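Local atomic coordinates of UlvanLyase-PL25 (Pseudoalteromonas sp. PLSV, PDB entry 5UAS), a protein that cleaves ulvan, the sulfated cell-wall polysaccharide of green seaweeds, as a polysaccharide lyase of family 25 with a beta-propeller fold. Residues 37-42 against 99-104; 61-66 against 82-87; 114-119 against 137-142; 163-168 against 177-182. All coordinates share one frame; numbering follows the deposited sequence.

Interaction 1 of 4, residues 37-42 against 99-104. With 83Y (3-O-sulfo-alpha-L-rhamnopyranose), chain C; BDP (beta-D-glucopyranuronic acid), chain B.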
# COMPACT_ATOMS: atom_id res chain seq x y z
N PRO A 37 7.89 -6.97 -5.40
CA PRO A 37 8.31 -5.66 -5.93
C PRO A 37 7.27 -4.59 -5.77
O PRO A 37 7.60 -3.42 -6.01
CB PRO A 37 8.57 -5.93 -7.42
CG PRO A 37 8.86 -7.46 -7.50
CD PRO A 37 7.92 -8.03 -6.43
N LEU A 38 6.05 -4.96 -5.41
CA LEU A 38 4.90 -4.07 -5.29
C LEU A 38 4.04 -4.56 -4.13
O LEU A 38 4.05 -5.75 -3.78
CB LEU A 38 4.01 -4.07 -6.53
CG LEU A 38 4.61 -3.74 -7.91
CD1 LEU A 38 3.71 -4.28 -9.06
CD2 LEU A 38 4.81 -2.27 -8.02
N ALA A 39 3.22 -3.66 -3.59
CA ALA A 39 2.20 -4.01 -2.60
C ALA A 39 1.19 -2.87 -2.55
O ALA A 39 1.49 -1.74 -2.93
CB ALA A 39 2.78 -4.29 -1.20
N ILE A 40 -0.01 -3.20 -2.10
CA ILE A 40 -1.06 -2.19 -2.04
C ILE A 40 -0.74 -1.14 -0.98
O ILE A 40 -1.12 0.03 -1.13
CB ILE A 40 -2.42 -2.87 -1.82
CG1 ILE A 40 -2.91 -3.49 -3.15
CG2 ILE A 40 -3.44 -1.87 -1.21
CD1 ILE A 40 -3.98 -4.54 -2.96
N VAL A 41 0.02 -1.51 0.04
CA VAL A 41 0.23 -0.55 1.14
C VAL A 41 1.21 0.56 0.75
O VAL A 41 1.05 1.71 1.19
CB VAL A 41 0.66 -1.25 2.43
CG1 VAL A 41 2.07 -1.79 2.29
CG2 VAL A 41 0.63 -0.25 3.60
N GLN A 42 2.22 0.27 -0.08
CA GLN A 42 3.11 1.32 -0.58
C GLN A 42 2.46 1.96 -1.80
O GLN A 42 2.54 1.44 -2.93
CB GLN A 42 4.50 0.77 -0.88
CG GLN A 42 5.32 0.47 0.34
CD GLN A 42 5.24 -0.96 0.83
OE1 GLN A 42 4.60 -1.82 0.21
NE2 GLN A 42 5.88 -1.23 1.94
N ASN A 99 9.88 -4.17 2.73
CA ASN A 99 9.01 -3.18 3.35
C ASN A 99 9.38 -1.76 2.95
O ASN A 99 8.64 -0.84 3.29
CB ASN A 99 9.04 -3.32 4.87
CG ASN A 99 8.29 -4.58 5.33
OD1 ASN A 99 7.08 -4.55 5.52
ND2 ASN A 99 9.02 -5.68 5.49
N GLY A 100 10.46 -1.59 2.19
CA GLY A 100 10.84 -0.30 1.69
C GLY A 100 10.72 -0.13 0.18
O GLY A 100 11.31 0.80 -0.37
N LYS A 101 9.91 -0.96 -0.49
CA LYS A 101 9.61 -0.72 -1.89
C LYS A 101 8.99 0.66 -2.04
O LYS A 101 8.46 1.23 -1.07
CB LYS A 101 8.69 -1.83 -2.44
CG LYS A 101 7.29 -1.85 -1.79
CD LYS A 101 6.39 -3.04 -2.33
CE LYS A 101 6.58 -4.37 -1.56
NZ LYS A 101 6.32 -4.21 -0.05
N PRO A 102 9.07 1.27 -3.22
CA PRO A 102 8.89 2.72 -3.30
C PRO A 102 7.45 3.21 -3.39
O PRO A 102 6.55 2.52 -3.89
CB PRO A 102 9.64 3.10 -4.59
CG PRO A 102 9.46 1.85 -5.47
CD PRO A 102 9.63 0.70 -4.47
N THR A 103 7.27 4.44 -2.90
CA THR A 103 6.04 5.22 -3.01
C THR A 103 6.34 6.51 -3.76
O THR A 103 7.38 7.13 -3.51
CB THR A 103 5.50 5.55 -1.61
OG1 THR A 103 5.16 4.31 -0.96
CG2 THR A 103 4.28 6.50 -1.66
N MET A 104 5.44 6.94 -4.66
CA MET A 104 5.67 8.07 -5.56
C MET A 104 4.72 9.22 -5.29
O MET A 104 3.59 9.01 -4.85
CB MET A 104 5.48 7.64 -7.03
CG MET A 104 5.97 8.64 -8.07
SD MET A 104 5.33 8.04 -9.67
CE MET A 104 6.20 6.47 -9.80
C1 83Y C . 4.11 -7.28 6.49
C2 83Y C . 4.30 -6.97 5.02
C3 83Y C . 4.94 -8.16 4.28
C4 83Y C . 4.20 -9.48 4.54
C5 83Y C . 3.96 -9.65 6.02
C6 83Y C . 3.04 -10.85 6.27
O1S 83Y C . 5.83 -6.97 0.82
O2 83Y C . 3.06 -6.65 4.45
O2S 83Y C . 7.09 -8.71 2.10
O3 83Y C . 4.94 -7.87 2.90
O3S 83Y C . 6.91 -6.43 2.87
O5 83Y C . 3.39 -8.50 6.64
S 83Y C . 6.25 -7.50 2.13
O4 83Y C . 5.01 -10.60 4.12
C1 BDP B . 8.17 -8.06 9.49
C2 BDP B . 7.14 -9.16 9.16
C3 BDP B . 5.79 -8.53 9.29
C4 BDP B . 5.65 -7.33 8.42
C5 BDP B . 6.72 -6.35 8.71
C6 BDP B . 6.46 -5.27 9.81
O2 BDP B . 7.39 -9.66 7.84
O3 BDP B . 5.41 -8.29 10.66
O4 BDP B . 5.42 -7.48 7.01
O5 BDP B . 8.02 -6.85 8.72
O6A BDP B . 5.31 -5.00 10.19
O6B BDP B . 7.43 -4.64 10.28
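K101 and Q42 meet through two bent side chains. In K101, CG lies between the backbone N and the carbonyl carbon (chi1 65°), and further bends at chi3 and chi4 curl the chain so that NZ ends above the amide of Q42; in Q42 a turn at chi2 (94°) lays that amide beneath the lysine. The two side chains cross at about a right angle. K101 NZ donates to Q42 OE1 over 3.0 Å, coming from above the carbonyl plane, 45° out of it, and so not along a lone pair. The methylenes fill the crossing: K101 CG lies 3.4 Å from Q42 CD, and K101 CD presses on the backbone of 37-42 at 3.3 Å from L38 C. Beyond the lysine, Q42 NE2 makes a weak bond to N99 O (3.1 Å). The contact belongs to the centre of the beta-propeller, where the loop between strands 30-33 and 46-49 meets the lead-in to strand 103-106, and it lines the glycan pocket. K101 NZ holds the sulfate of the chain C rhamnose, O1S, at 2.9 Å, and also bonds the backbone O of N98; with Q42 OE1 this gives the ammonium three oxygen partners, which fixes its direction and would be expected to offset the sulfate charge. N99 OD1 lies 3.3 Å from sulfate O3S, two acceptors with no hydrogen bond between them, and OD1 makes a weak hydrogen bond with the hydroxyl of Y164. At the far end, Q42 CB packs 3.6 Å from T103 OG1, a hydroxyl whose hydrogen bond goes to the backbone O of N165.

Interaction 2 of 4, residues 61-66 against 82-87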
# COMPACT_ATOMS: atom_id res chain seq x y z
N LYS A 61 18.81 -5.23 -5.16
CA LYS A 61 19.22 -4.73 -3.84
C LYS A 61 18.13 -3.89 -3.18
O LYS A 61 18.40 -3.05 -2.31
CB LYS A 61 20.55 -3.97 -3.94
CG LYS A 61 21.67 -4.86 -4.51
CD LYS A 61 22.68 -4.03 -5.24
CE LYS A 61 23.94 -3.87 -4.42
NZ LYS A 61 25.17 -4.29 -5.17
N GLU A 62 16.88 -4.14 -3.57
CA GLU A 62 15.70 -3.47 -3.01
C GLU A 62 15.72 -1.97 -3.28
O GLU A 62 15.06 -1.19 -2.59
CB GLU A 62 15.56 -3.75 -1.51
CG GLU A 62 15.54 -5.28 -1.21
CD GLU A 62 15.09 -5.62 0.20
OE1 GLU A 62 14.11 -5.01 0.72
OE2 GLU A 62 15.74 -6.51 0.80
N ASP A 63 16.51 -1.55 -4.30
CA ASP A 63 16.53 -0.14 -4.63
C ASP A 63 15.29 0.23 -5.43
O ASP A 63 14.71 -0.61 -6.13
CB ASP A 63 17.77 0.19 -5.48
CG ASP A 63 19.08 0.05 -4.70
OD1 ASP A 63 19.09 0.22 -3.47
OD2 ASP A 63 20.10 -0.22 -5.35
N PRO A 64 14.84 1.48 -5.35
CA PRO A 64 13.64 1.88 -6.07
C PRO A 64 13.96 2.16 -7.53
O PRO A 64 14.93 2.86 -7.84
CB PRO A 64 13.20 3.16 -5.36
CG PRO A 64 14.54 3.73 -4.82
CD PRO A 64 15.33 2.52 -4.42
N TYR A 65 13.14 1.61 -8.43
CA TYR A 65 13.29 1.89 -9.86
C TYR A 65 12.02 2.57 -10.37
O TYR A 65 10.91 2.28 -9.91
CB TYR A 65 13.57 0.60 -10.66
CG TYR A 65 15.02 0.17 -10.53
CD1 TYR A 65 15.46 -0.45 -9.37
CD2 TYR A 65 15.95 0.43 -11.54
CE1 TYR A 65 16.77 -0.83 -9.22
CE2 TYR A 65 17.28 0.07 -11.39
CZ TYR A 65 17.68 -0.58 -10.23
OH TYR A 65 18.99 -0.96 -10.03
N ILE A 66 12.19 3.43 -11.37
CA ILE A 66 11.06 4.17 -11.92
C ILE A 66 11.15 4.19 -13.45
O ILE A 66 12.23 4.38 -14.03
CB ILE A 66 10.99 5.60 -11.33
CG1 ILE A 66 9.88 6.41 -12.01
CG2 ILE A 66 12.35 6.28 -11.42
CD1 ILE A 66 9.56 7.74 -11.31
N ALA A 82 16.34 5.22 -8.54
CA ALA A 82 16.07 6.52 -7.92
C ALA A 82 16.80 6.72 -6.59
O ALA A 82 16.84 7.85 -6.08
CB ALA A 82 14.56 6.68 -7.69
N GLY A 83 17.36 5.66 -6.00
CA GLY A 83 17.99 5.80 -4.70
C GLY A 83 18.65 4.50 -4.30
O GLY A 83 18.62 3.52 -5.03
N ILE A 84 19.26 4.51 -3.12
CA ILE A 84 20.06 3.39 -2.63
C ILE A 84 19.49 2.99 -1.28
O ILE A 84 19.62 3.73 -0.29
CB ILE A 84 21.55 3.75 -2.51
CG1 ILE A 84 22.12 4.18 -3.86
CG2 ILE A 84 22.35 2.57 -1.94
CD1 ILE A 84 23.55 4.73 -3.80
N SER A 85 18.87 1.80 -1.22
CA SER A 85 18.24 1.32 -0.01
C SER A 85 19.22 0.58 0.88
O SER A 85 19.99 -0.27 0.40
CB SER A 85 17.09 0.37 -0.34
OG SER A 85 16.61 -0.18 0.86
N GLU A 86 19.15 0.84 2.18
CA GLU A 86 19.92 0.02 3.11
C GLU A 86 19.43 -1.42 3.15
O GLU A 86 20.19 -2.31 3.52
CB GLU A 86 19.90 0.62 4.52
CG GLU A 86 20.69 1.91 4.61
CD GLU A 86 20.38 2.68 5.88
OE1 GLU A 86 19.59 2.19 6.73
OE2 GLU A 86 20.93 3.79 6.00
N LEU A 87 18.16 -1.66 2.79
CA LEU A 87 17.58 -2.98 3.00
C LEU A 87 18.16 -4.04 2.07
O LEU A 87 18.00 -5.23 2.34
CB LEU A 87 16.06 -2.92 2.84
CG LEU A 87 15.32 -2.10 3.90
CD1 LEU A 87 13.84 -2.04 3.54
CD2 LEU A 87 15.54 -2.66 5.29
O HOH W 1 14.12 -0.81 -0.14
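D63 and S85 mark the tight centre of this contact. The backbone N of S85 meets D63 OD1 at 2.8 Å, nearly straight (170°) and close to the line of the carboxylate C-O bond. With CG beside its own backbone N (chi1 -67°), D63 sets its carboxylate against 82-87, and it is also salt-bridged to R81 through OD2 and to R89 through OD1. An asparagine in its place would probably leave R81 and R89 without the carboxylate charge that pairs with both. A second straight bond, A82 N to P64 O (2.8 Å, 174°), ties the other end, and P64 CG packs against A82 CB at 4.1 Å. G83 N and O are buried here without a polar partner. Toward L87 the fit relies on water and polar groups: one water donates to E62 O and bonds S85 OG at 2.8 Å, while S85 OG accepts from L87 N, an ST turn. E62 OE1 touches L87 CB at 3.6 Å, its carboxylate being held by the backbone N atoms of D97 and N98. The solvent side is looser still: K61 and I84 are exposed, and the lysine's amine lies well clear of 82-87. The contact lies at the start of strand 64-70, beside the loop leaving strand 76-81 in the same four-stranded sheet; P64 leans on I114 and Y116 of strand 112-116, and A82 on W152 of strand 151-154.

Interaction 3 of 4, residues 114-119 against 137-142; sequences IFYGGH and ANKHAV. With BDP (beta-D-glucopyranuronic acid), chain B; 83Y (3-O-sulfo-alpha-L-rhamnopyranose), chain D.
Y116 crosses to K139 through both backbone and ring. K139 CB lies over one face of the Y116 ring, 3.8 Å from the centroid and 23° off the normal, a CH-pi contact, and also touches Y116 O. CG stands farther off, near Y116 O; CD returns to the phenol, 3.6 Å from Y116 OH. The chain then bends at chi4, and CE and NZ make no close contact with 114-119. Y116 has its CG between the backbone N and the carbonyl carbon (chi1 71°), which swings the ring across to this lysine, while its hydroxyl is hydrogen-bonded to I84 N. On the other face of the sheet F115 and H140 form an offset stack, centroids 4.4 Å apart and planes at 23°, with F115 CE1 over the centre of the imidazole. H140 is held by H113 through NE2 and by N157 through ND1, which fixes its ring rotation. Past the strands, one water bridges G118 O and N138 OD1, while N138 ND2 is hydrogen-bonded to N165 OD1. H119 NE2 then donates to glucuronate O6B at 2.8 Å, and D97 accepts from its ND1. Paired backbone bonds, I114 with A141 and Y116 with K139, define antiparallel register between strands 112-116 and 139-143. These are the middle strands of a four-stranded antiparallel sheet, the standard blade of a beta-propeller, whose connecting loop carries a substrate-binding histidine.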
# COMPACT_ATOMS: atom_id res chain seq x y z
N ILE A 114 10.21 10.08 -4.59
CA ILE A 114 10.16 8.67 -4.25
C ILE A 114 10.52 8.51 -2.77
O ILE A 114 11.58 8.98 -2.33
CB ILE A 114 11.13 7.86 -5.14
CG1 ILE A 114 10.69 8.00 -6.61
CG2 ILE A 114 11.24 6.42 -4.62
CD1 ILE A 114 9.47 7.19 -6.99
N PHE A 115 9.63 7.87 -2.01
CA PHE A 115 9.88 7.53 -0.62
C PHE A 115 10.13 6.03 -0.56
O PHE A 115 9.39 5.25 -1.19
CB PHE A 115 8.67 7.93 0.27
CG PHE A 115 8.27 9.37 0.10
CD1 PHE A 115 8.85 10.36 0.88
CD2 PHE A 115 7.35 9.73 -0.87
CE1 PHE A 115 8.51 11.71 0.69
CE2 PHE A 115 6.97 11.09 -1.04
CZ PHE A 115 7.57 12.07 -0.25
N TYR A 116 11.17 5.60 0.15
CA TYR A 116 11.60 4.21 0.00
C TYR A 116 12.56 3.86 1.13
O TYR A 116 13.05 4.73 1.85
CB TYR A 116 12.28 4.00 -1.36
CG TYR A 116 13.64 4.66 -1.42
CD1 TYR A 116 13.77 6.02 -1.64
CD2 TYR A 116 14.80 3.92 -1.19
CE1 TYR A 116 15.03 6.63 -1.67
CE2 TYR A 116 16.06 4.51 -1.22
CZ TYR A 116 16.17 5.86 -1.47
OH TYR A 116 17.41 6.47 -1.48
N GLY A 117 12.86 2.55 1.24
CA GLY A 117 14.02 2.05 1.96
C GLY A 117 13.84 1.81 3.45
O GLY A 117 14.74 1.22 4.08
N GLY A 118 12.71 2.20 4.03
CA GLY A 118 12.57 2.14 5.48
C GLY A 118 11.90 0.86 5.96
O GLY A 118 10.92 0.38 5.35
N HIS A 119 12.46 0.28 7.01
CA HIS A 119 11.81 -0.74 7.81
C HIS A 119 12.07 -0.41 9.28
O HIS A 119 12.40 -1.29 10.10
CB HIS A 119 12.28 -2.15 7.45
CG HIS A 119 11.36 -3.22 7.94
ND1 HIS A 119 11.58 -4.56 7.70
CD2 HIS A 119 10.20 -3.15 8.65
CE1 HIS A 119 10.61 -5.28 8.25
NE2 HIS A 119 9.76 -4.45 8.83
N ALA A 137 16.95 2.79 7.19
CA ALA A 137 16.45 4.14 7.36
C ALA A 137 15.52 4.51 6.21
O ALA A 137 15.83 4.26 5.03
CB ALA A 137 17.62 5.12 7.47
N ASN A 138 14.37 5.07 6.56
CA ASN A 138 13.40 5.52 5.57
C ASN A 138 13.92 6.77 4.85
O ASN A 138 14.42 7.71 5.49
CB ASN A 138 12.07 5.82 6.27
CG ASN A 138 10.87 5.69 5.34
OD1 ASN A 138 10.84 4.82 4.46
ND2 ASN A 138 9.85 6.53 5.55
N LYS A 139 13.78 6.78 3.52
CA LYS A 139 14.49 7.73 2.66
C LYS A 139 13.54 8.44 1.70
O LYS A 139 12.42 8.01 1.44
CB LYS A 139 15.60 7.03 1.87
CG LYS A 139 16.71 6.52 2.78
CD LYS A 139 17.70 5.63 2.01
CE LYS A 139 18.84 5.24 2.90
NZ LYS A 139 19.88 6.34 2.96
N HIS A 140 14.05 9.55 1.17
CA HIS A 140 13.29 10.44 0.31
C HIS A 140 14.21 10.94 -0.79
O HIS A 140 15.18 11.66 -0.51
CB HIS A 140 12.74 11.60 1.13
CG HIS A 140 11.96 12.61 0.33
ND1 HIS A 140 11.68 13.87 0.81
CD2 HIS A 140 11.43 12.55 -0.91
CE1 HIS A 140 11.00 14.55 -0.09
NE2 HIS A 140 10.83 13.77 -1.15
N ALA A 141 13.91 10.56 -2.03
CA ALA A 141 14.65 11.00 -3.19
C ALA A 141 13.76 11.93 -4.00
O ALA A 141 12.54 11.81 -3.96
CB ALA A 141 15.08 9.82 -4.06
N VAL A 142 14.36 12.83 -4.77
CA VAL A 142 13.58 13.67 -5.66
C VAL A 142 14.30 13.81 -6.99
O VAL A 142 15.53 13.84 -7.06
CB VAL A 142 13.29 15.07 -5.04
CG1 VAL A 142 14.58 15.88 -4.91
CG2 VAL A 142 12.25 15.85 -5.85
C1 BDP B . 8.17 -8.06 9.49
C2 BDP B . 7.14 -9.16 9.16
C3 BDP B . 5.79 -8.53 9.29
C4 BDP B . 5.65 -7.33 8.42
C5 BDP B . 6.72 -6.35 8.71
C6 BDP B . 6.46 -5.27 9.81
O2 BDP B . 7.39 -9.66 7.84
O3 BDP B . 5.41 -8.29 10.66
O4 BDP B . 5.42 -7.48 7.01
O5 BDP B . 8.02 -6.85 8.72
O6A BDP B . 5.31 -5.00 10.19
O6B BDP B . 7.43 -4.64 10.28
C1 83Y D . 10.66 -8.20 14.24
C2 83Y D . 10.32 -9.43 13.40
C3 83Y D . 9.07 -9.18 12.57
C4 83Y D . 9.28 -7.97 11.67
C5 83Y D . 9.59 -6.79 12.60
C6 83Y D . 9.82 -5.49 11.86
O1 83Y D . 9.64 -8.01 15.22
O1S 83Y D . 7.14 -12.16 11.25
O2 83Y D . 11.42 -9.74 12.53
O2S 83Y D . 7.60 -11.76 13.59
O3 83Y D . 8.72 -10.37 11.86
O3S 83Y D . 6.28 -10.19 12.32
O5 83Y D . 10.76 -7.06 13.38
S 83Y D . 7.43 -11.12 12.27
O4 83Y D . 8.09 -7.73 10.90
O HOH W 2 9.42 2.21 4.09

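Interaction 4 of 4, residues 163-168 against 177-182; sequences TYNQAI and LFFRHG. With BDP (beta-D-glucopyranuronic acid), chain B.
R180 and T163 lie side by side, pointing the same way, and R180 reaches the glucuronate. Extended through chi1 (-179°) and chi2, the arginine bends only at chi3, and this turns its guanidinium edge onto the sugar carboxylate: NH1 donates to O6A at 2.9 Å and NH2 to O6B at 2.8 Å. NH2 also reaches T163 OG1 (3.1 Å), and that hydroxyl donates in turn to G182 O. R180 NE meets the same G182 O from the opposite face of its carbonyl plane, so the second shell fixes the guanidinium. Y164 CE2 lies over one guanidinium face, near its rim, with ring and guanidinium planes 68° apart, while T163 CG2 sits over the centre of the Y164 ring. The two strands form an antiparallel propeller hairpin, with a beta bulge between the T163-R180 and Q166-F178 pairs; the chain turns a corner at Y164, the proton acceptor, whose OH lies 3.2 Å from O6A. A leucine at R180 would probably leave the glucuronate carboxylate without its paired donors and T163 OG1 without one partner. Farther along, I168 CD1 touches F178 CE1 at 3.9 Å, and A167 CB packs against L177 CD1.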
# COMPACT_ATOMS: atom_id res chain seq x y z
N THR A 163 8.21 3.00 8.26
CA THR A 163 7.79 1.89 7.41
C THR A 163 6.44 2.27 6.82
O THR A 163 5.62 2.91 7.49
CB THR A 163 7.63 0.54 8.16
OG1 THR A 163 8.69 0.32 9.09
CG2 THR A 163 7.63 -0.62 7.17
N TYR A 164 6.21 1.85 5.57
CA TYR A 164 4.92 1.93 4.87
C TYR A 164 4.54 3.34 4.45
O TYR A 164 3.49 3.86 4.86
CB TYR A 164 3.79 1.32 5.72
CG TYR A 164 4.08 -0.11 6.11
CD1 TYR A 164 4.32 -1.07 5.15
CD2 TYR A 164 4.21 -0.47 7.46
CE1 TYR A 164 4.59 -2.40 5.50
CE2 TYR A 164 4.51 -1.79 7.83
CZ TYR A 164 4.70 -2.75 6.82
OH TYR A 164 5.00 -4.05 7.16
N ASN A 165 5.36 3.93 3.58
CA ASN A 165 5.11 5.26 3.05
C ASN A 165 3.85 5.34 2.22
O ASN A 165 3.66 4.58 1.26
CB ASN A 165 6.30 5.68 2.18
CG ASN A 165 7.55 5.78 2.98
OD1 ASN A 165 7.59 6.46 4.01
ND2 ASN A 165 8.57 5.08 2.54
N GLN A 166 3.02 6.34 2.51
CA GLN A 166 1.83 6.59 1.72
C GLN A 166 1.76 8.09 1.54
O GLN A 166 1.66 8.82 2.53
CB GLN A 166 0.59 6.03 2.40
CG GLN A 166 0.84 4.56 2.79
CD GLN A 166 -0.27 3.95 3.60
OE1 GLN A 166 -1.44 4.06 3.25
NE2 GLN A 166 0.09 3.23 4.63
N ALA A 167 1.85 8.55 0.30
CA ALA A 167 2.05 9.96 0.01
C ALA A 167 0.81 10.53 -0.66
O ALA A 167 0.33 9.99 -1.65
CB ALA A 167 3.28 10.15 -0.90
N ILE A 168 0.30 11.63 -0.10
CA ILE A 168 -0.93 12.26 -0.56
C ILE A 168 -0.67 13.74 -0.78
O ILE A 168 -0.09 14.42 0.08
CB ILE A 168 -2.08 12.06 0.45
CG1 ILE A 168 -2.37 10.57 0.60
CG2 ILE A 168 -3.35 12.80 -0.03
CD1 ILE A 168 -3.42 10.22 1.64
N LEU A 177 2.76 12.79 4.16
CA LEU A 177 3.40 11.48 4.11
C LEU A 177 2.99 10.73 5.38
O LEU A 177 3.36 11.11 6.48
CB LEU A 177 4.91 11.61 4.00
CG LEU A 177 5.56 10.24 3.93
CD1 LEU A 177 5.33 9.64 2.53
CD2 LEU A 177 7.06 10.35 4.24
N PHE A 178 2.18 9.69 5.21
CA PHE A 178 1.75 8.81 6.28
C PHE A 178 2.68 7.59 6.33
O PHE A 178 3.04 7.04 5.28
CB PHE A 178 0.32 8.33 6.04
CG PHE A 178 -0.69 9.42 6.09
CD1 PHE A 178 -0.88 10.25 5.00
CD2 PHE A 178 -1.44 9.63 7.24
CE1 PHE A 178 -1.79 11.29 5.05
CE2 PHE A 178 -2.36 10.66 7.29
CZ PHE A 178 -2.52 11.50 6.19
N PHE A 179 3.01 7.16 7.54
CA PHE A 179 3.84 5.97 7.75
C PHE A 179 3.77 5.55 9.21
O PHE A 179 3.30 6.28 10.09
CB PHE A 179 5.31 6.23 7.33
CG PHE A 179 5.95 7.43 8.00
CD1 PHE A 179 5.75 8.71 7.49
CD2 PHE A 179 6.72 7.28 9.14
CE1 PHE A 179 6.33 9.83 8.11
CE2 PHE A 179 7.31 8.37 9.77
CZ PHE A 179 7.11 9.67 9.24
N ARG A 180 4.30 4.35 9.47
CA ARG A 180 4.53 3.90 10.83
C ARG A 180 5.92 4.37 11.30
O ARG A 180 6.92 4.11 10.62
CB ARG A 180 4.41 2.38 10.89
CG ARG A 180 4.61 1.83 12.28
CD ARG A 180 4.57 0.30 12.20
NE ARG A 180 5.74 -0.22 11.49
CZ ARG A 180 5.94 -1.49 11.17
NH1 ARG A 180 5.01 -2.42 11.45
NH2 ARG A 180 7.07 -1.84 10.53
N HIS A 181 5.96 5.03 12.46
CA HIS A 181 7.18 5.71 12.93
C HIS A 181 8.09 4.72 13.67
O HIS A 181 8.39 4.86 14.86
CB HIS A 181 6.78 6.88 13.83
CG HIS A 181 7.84 7.92 14.08
ND1 HIS A 181 9.00 7.65 14.79
CD2 HIS A 181 7.88 9.24 13.79
CE1 HIS A 181 9.71 8.76 14.90
NE2 HIS A 181 9.05 9.75 14.30
N GLY A 182 8.52 3.71 12.92
CA GLY A 182 9.38 2.66 13.46
C GLY A 182 8.93 1.28 13.01
O GLY A 182 8.31 1.12 11.94
C1 BDP B . 8.17 -8.06 9.49
C2 BDP B . 7.14 -9.16 9.16
C3 BDP B . 5.79 -8.53 9.29
C4 BDP B . 5.65 -7.33 8.42
C5 BDP B . 6.72 -6.35 8.71
C6 BDP B . 6.46 -5.27 9.81
O2 BDP B . 7.39 -9.66 7.84
O3 BDP B . 5.41 -8.29 10.66
O4 BDP B . 5.42 -7.48 7.01
O5 BDP B . 8.02 -6.85 8.72
O6A BDP B . 5.31 -5.00 10.19
O6B BDP B . 7.43 -4.64 10.28

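In the fold
Interactions 1, 3 and 4 converge on one glucuronate, their centres about 10 Å from one another. Backbone bonds join interactions 1 and 3: T103 O accepts from F115 N within the sheet, and G100 O from G117 N just beyond it, both at 2.8 Å. N165 ties interaction 4 to both, its OD1 2.7 Å from N138 ND2 and its O 2.7 Å from T103 OG1. Interaction 2, its centre about 17 Å from that of interaction 4, lies about 8 Å from interaction 3 and 11 Å from interaction 1 between centres, with E86 OE1 2.7 Å from A137 N and P64 CB 3.6 Å from P102 CB. K101 binds a sulfate; H119 and R180 share the carboxylate, beside Y164.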